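Local atomic coordinates of carboxynorspermidine decarboxylase (Campylobacter jejuni subsp. jejuni 81116, PDB entry 3N29), a protein that probably catalyses the pyridoxal phosphate-dependent decarboxylation of carboxynorspermidine to norspermidine, as a beta/alpha-barrel-fold basic amino acid decarboxylase. Residues 341-346 and 352-357. Numbering follows the deposited sequence.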
ATOM      1  N   ALA A 341     -21.451  -5.756  20.379  1.00 11.98           N
ATOM      2  CA  ALA A 341     -20.199  -5.128  19.939  1.00 11.66           C
ATOM      3  C   ALA A 341     -19.183  -6.173  19.476  1.00 10.85           C
ATOM      4  O   ALA A 341     -18.920  -7.174  20.216  1.00 12.22           O
ATOM      5  CB  ALA A 341     -19.554  -4.302  21.112  1.00 11.10           C
ATOM      6  N   TYR A 342     -18.523  -5.903  18.365  1.00 12.11           N
ATOM      7  CA  TYR A 342     -17.364  -6.690  17.934  1.00 12.33           C
ATOM      8  C   TYR A 342     -16.208  -5.795  17.403  1.00 13.14           C
ATOM      9  O   TYR A 342     -16.459  -4.772  16.694  1.00 14.49           O
ATOM     10  CB  TYR A 342     -17.804  -7.582  16.789  1.00 12.74           C
ATOM     11  CG  TYR A 342     -18.748  -8.713  17.144  1.00 10.97           C
ATOM     12  CD1 TYR A 342     -18.269  -9.977  17.414  1.00 13.58           C
ATOM     13  CD2 TYR A 342     -20.112  -8.514  17.135  1.00 14.20           C
ATOM     14  CE1 TYR A 342     -19.121 -11.035  17.734  1.00 16.03           C
ATOM     15  CE2 TYR A 342     -20.980  -9.529  17.436  1.00 16.40           C
ATOM     16  CZ  TYR A 342     -20.474 -10.791  17.756  1.00 18.22           C
ATOM     17  OH  TYR A 342     -21.354 -11.754  18.019  1.00 16.46           O
ATOM     18  N   LEU A 343     -14.978  -6.177  17.716  1.00 13.71           N
ATOM     19  CA  LEU A 343     -13.792  -5.714  16.979  1.00 14.70           C
ATOM     20  C   LEU A 343     -13.748  -6.500  15.647  1.00 14.87           C
ATOM     21  O   LEU A 343     -13.813  -7.727  15.638  1.00 13.38           O
ATOM     22  CB  LEU A 343     -12.510  -5.935  17.780  1.00 15.51           C
ATOM     23  CG  LEU A 343     -12.222  -4.939  18.899  1.00 20.30           C
ATOM     24  CD1 LEU A 343     -10.912  -5.390  19.702  1.00 24.33           C
ATOM     25  CD2 LEU A 343     -12.072  -3.546  18.276  1.00 24.12           C
ATOM     26  N   LEU A 344     -13.735  -5.803  14.528  1.00 13.68           N
ATOM     27  CA  LEU A 344     -13.548  -6.442  13.211  1.00 14.31           C
ATOM     28  C   LEU A 344     -12.090  -6.294  12.830  1.00 13.40           C
ATOM     29  O   LEU A 344     -11.528  -5.174  12.973  1.00 12.42           O
ATOM     30  CB  LEU A 344     -14.380  -5.727  12.166  1.00 13.94           C
ATOM     31  CG  LEU A 344     -15.890  -5.787  12.357  1.00 14.65           C
ATOM     32  CD1 LEU A 344     -16.575  -5.132  11.123  1.00 11.26           C
ATOM     33  CD2 LEU A 344     -16.476  -7.178  12.630  1.00 15.23           C
ATOM     34  N   THR A 345     -11.467  -7.412  12.474  1.00 12.65           N
ATOM     35  CA  THR A 345     -10.061  -7.443  12.284  1.00 12.71           C
ATOM     36  C   THR A 345      -9.715  -8.239  11.051  1.00 13.62           C
ATOM     37  O   THR A 345     -10.544  -9.007  10.567  1.00 14.30           O
ATOM     38  CB  THR A 345      -9.400  -8.071  13.506  1.00 13.85           C
ATOM     39  OG1 THR A 345      -9.732  -9.444  13.674  1.00 13.01           O
ATOM     40  CG2 THR A 345      -9.827  -7.310  14.863  1.00 13.40           C
ATOM     41  N   GLY A 346      -8.458  -8.145  10.626  1.00 14.32           N
ATOM     42  CA  GLY A 346      -8.012  -8.717   9.362  1.00 13.39           C
ATOM     43  C   GLY A 346      -7.207  -9.987   9.488  1.00 13.57           C
ATOM     44  O   GLY A 346      -6.867 -10.426  10.551  1.00 11.90           O
ATOM     45  N   GLY A 352      -1.860  -4.621  14.315  1.00 18.74           N
ATOM     46  CA  GLY A 352      -2.730  -3.441  14.016  1.00 19.04           C
ATOM     47  C   GLY A 352      -3.714  -3.596  12.882  1.00 17.92           C
ATOM     48  O   GLY A 352      -4.302  -2.610  12.402  1.00 18.67           O
ATOM     49  N   ASP A 353      -3.876  -4.811  12.396  1.00 17.02           N
ATOM     50  CA  ASP A 353      -4.856  -5.050  11.278  1.00 15.53           C
ATOM     51  C   ASP A 353      -6.221  -5.194  11.899  1.00 14.88           C
ATOM     52  O   ASP A 353      -6.749  -6.288  12.017  1.00 12.16           O
ATOM     53  CB  ASP A 353      -4.486  -6.284  10.460  1.00 15.90           C
ATOM     54  CG  ASP A 353      -5.194  -6.344   9.061  1.00 17.39           C
ATOM     55  OD1 ASP A 353      -6.123  -5.550   8.858  1.00 18.55           O
ATOM     56  OD2 ASP A 353      -4.834  -7.231   8.212  1.00 17.19           O
ATOM     57  N   VAL A 354      -6.783  -4.034  12.260  1.00 13.75           N
ATOM     58  CA  VAL A 354      -8.037  -3.896  12.972  1.00 14.47           C
ATOM     59  C   VAL A 354      -8.835  -2.811  12.181  1.00 15.10           C
ATOM     60  O   VAL A 354      -8.334  -1.693  11.933  1.00 15.12           O
ATOM     61  CB  VAL A 354      -7.773  -3.431  14.435  1.00 14.62           C
ATOM     62  CG1 VAL A 354      -9.067  -2.974  15.157  1.00 15.70           C
ATOM     63  CG2 VAL A 354      -6.971  -4.549  15.193  1.00 15.40           C
ATOM     64  N   MET A 355     -10.094  -3.101  11.875  1.00 15.29           N
ATOM     65  CA  MET A 355     -10.917  -2.112  11.196  1.00 15.04           C
ATOM     66  C   MET A 355     -11.587  -1.103  12.150  1.00 15.58           C
ATOM     67  O   MET A 355     -11.850   0.045  11.755  1.00 15.48           O
ATOM     68  CB  MET A 355     -11.967  -2.782  10.342  1.00 14.61           C
ATOM     69  CG  MET A 355     -11.442  -3.557   9.128  1.00 17.46           C
ATOM     70  SD  MET A 355     -10.435  -5.145   9.508  1.00 15.03           S
ATOM     71  CE  MET A 355     -10.432  -5.909   7.769  1.00 17.96           C
ATOM     72  N   GLY A 356     -11.894  -1.548  13.379  1.00 14.23           N
ATOM     73  CA  GLY A 356     -12.597  -0.768  14.371  1.00 14.07           C
ATOM     74  C   GLY A 356     -13.542  -1.629  15.187  1.00 14.32           C
ATOM     75  O   GLY A 356     -13.563  -2.860  15.026  1.00 14.10           O
ATOM     76  N   GLU A 357     -14.299  -1.013  16.119  1.00 13.74           N
ATOM     77  CA  GLU A 357     -15.263  -1.709  16.940  1.00 13.33           C
ATOM     78  C   GLU A 357     -16.656  -1.277  16.486  1.00 13.39           C
ATOM     79  O   GLU A 357     -16.879  -0.075  16.312  1.00 13.06           O
ATOM     80  CB  GLU A 357     -15.099  -1.304  18.414  1.00 13.86           C
ATOM     81  CG  GLU A 357     -15.874  -2.164  19.308  1.00 15.45           C
ATOM     82  CD  GLU A 357     -15.864  -1.677  20.784  1.00 22.22           C
ATOM     83  OE1 GLU A 357     -16.733  -2.162  21.583  1.00 24.50           O
ATOM     84  OE2 GLU A 357     -15.041  -0.786  21.102  1.00 25.61           O
TER
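The carboxylate of D353 turns one face to G346: CA of G346 stands 3.7 Å from CG of D353 and equally far from both oxygens, which places it above the plane. The oxygens bond elsewhere, OD1 to S302 and OD2 to S301 and T348. The second flat group is the peptide joining T345 to G346, covered on one face by the M355 sulfur, with SD 3.5 Å from C of T345. The bend at chi2 (68°) of M355 folds the thioether back over this peptide.

Leading away from this end, strands 341-345 and 354-357 run antiparallel, at 165°, as the two arms of a hairpin. L344 N donates to G356 O at 3.0 Å, nearly in line with the carbonyl, while M355 N reaches L344 O at 2.7 Å. The pairing shifts by one residue between L344 and T345, so M355 and G356 both face L344: a beta bulge. Beyond it G346 N bonds to D353 O (2.9 Å) from 38° out of the carbonyl plane; D353 itself is the centre of an inverse gamma turn.

On the face shared by L343, T345, V354 and E357, methyl CG2 of T345 lies alongside CG2 of V354 at 4.0 Å. CD2 of L343 rests 3.8 Å from CB of E357, whose extended chain carries OE1 past A341 to a salt bridge with K293. T345 OG1 instead bonds to the A296 carbonyl on the adjoining strand 294-298.

R180 of the second subunit bonds to G346 O and packs on T345 and D353, so the hairpin end lies at the dimer interface, with the D353 side chain about 10 Å from a bound pyridoxal phosphate. Three hydroxyl partners and a face packed on G346 together imply a carboxylate with its rotation restrained.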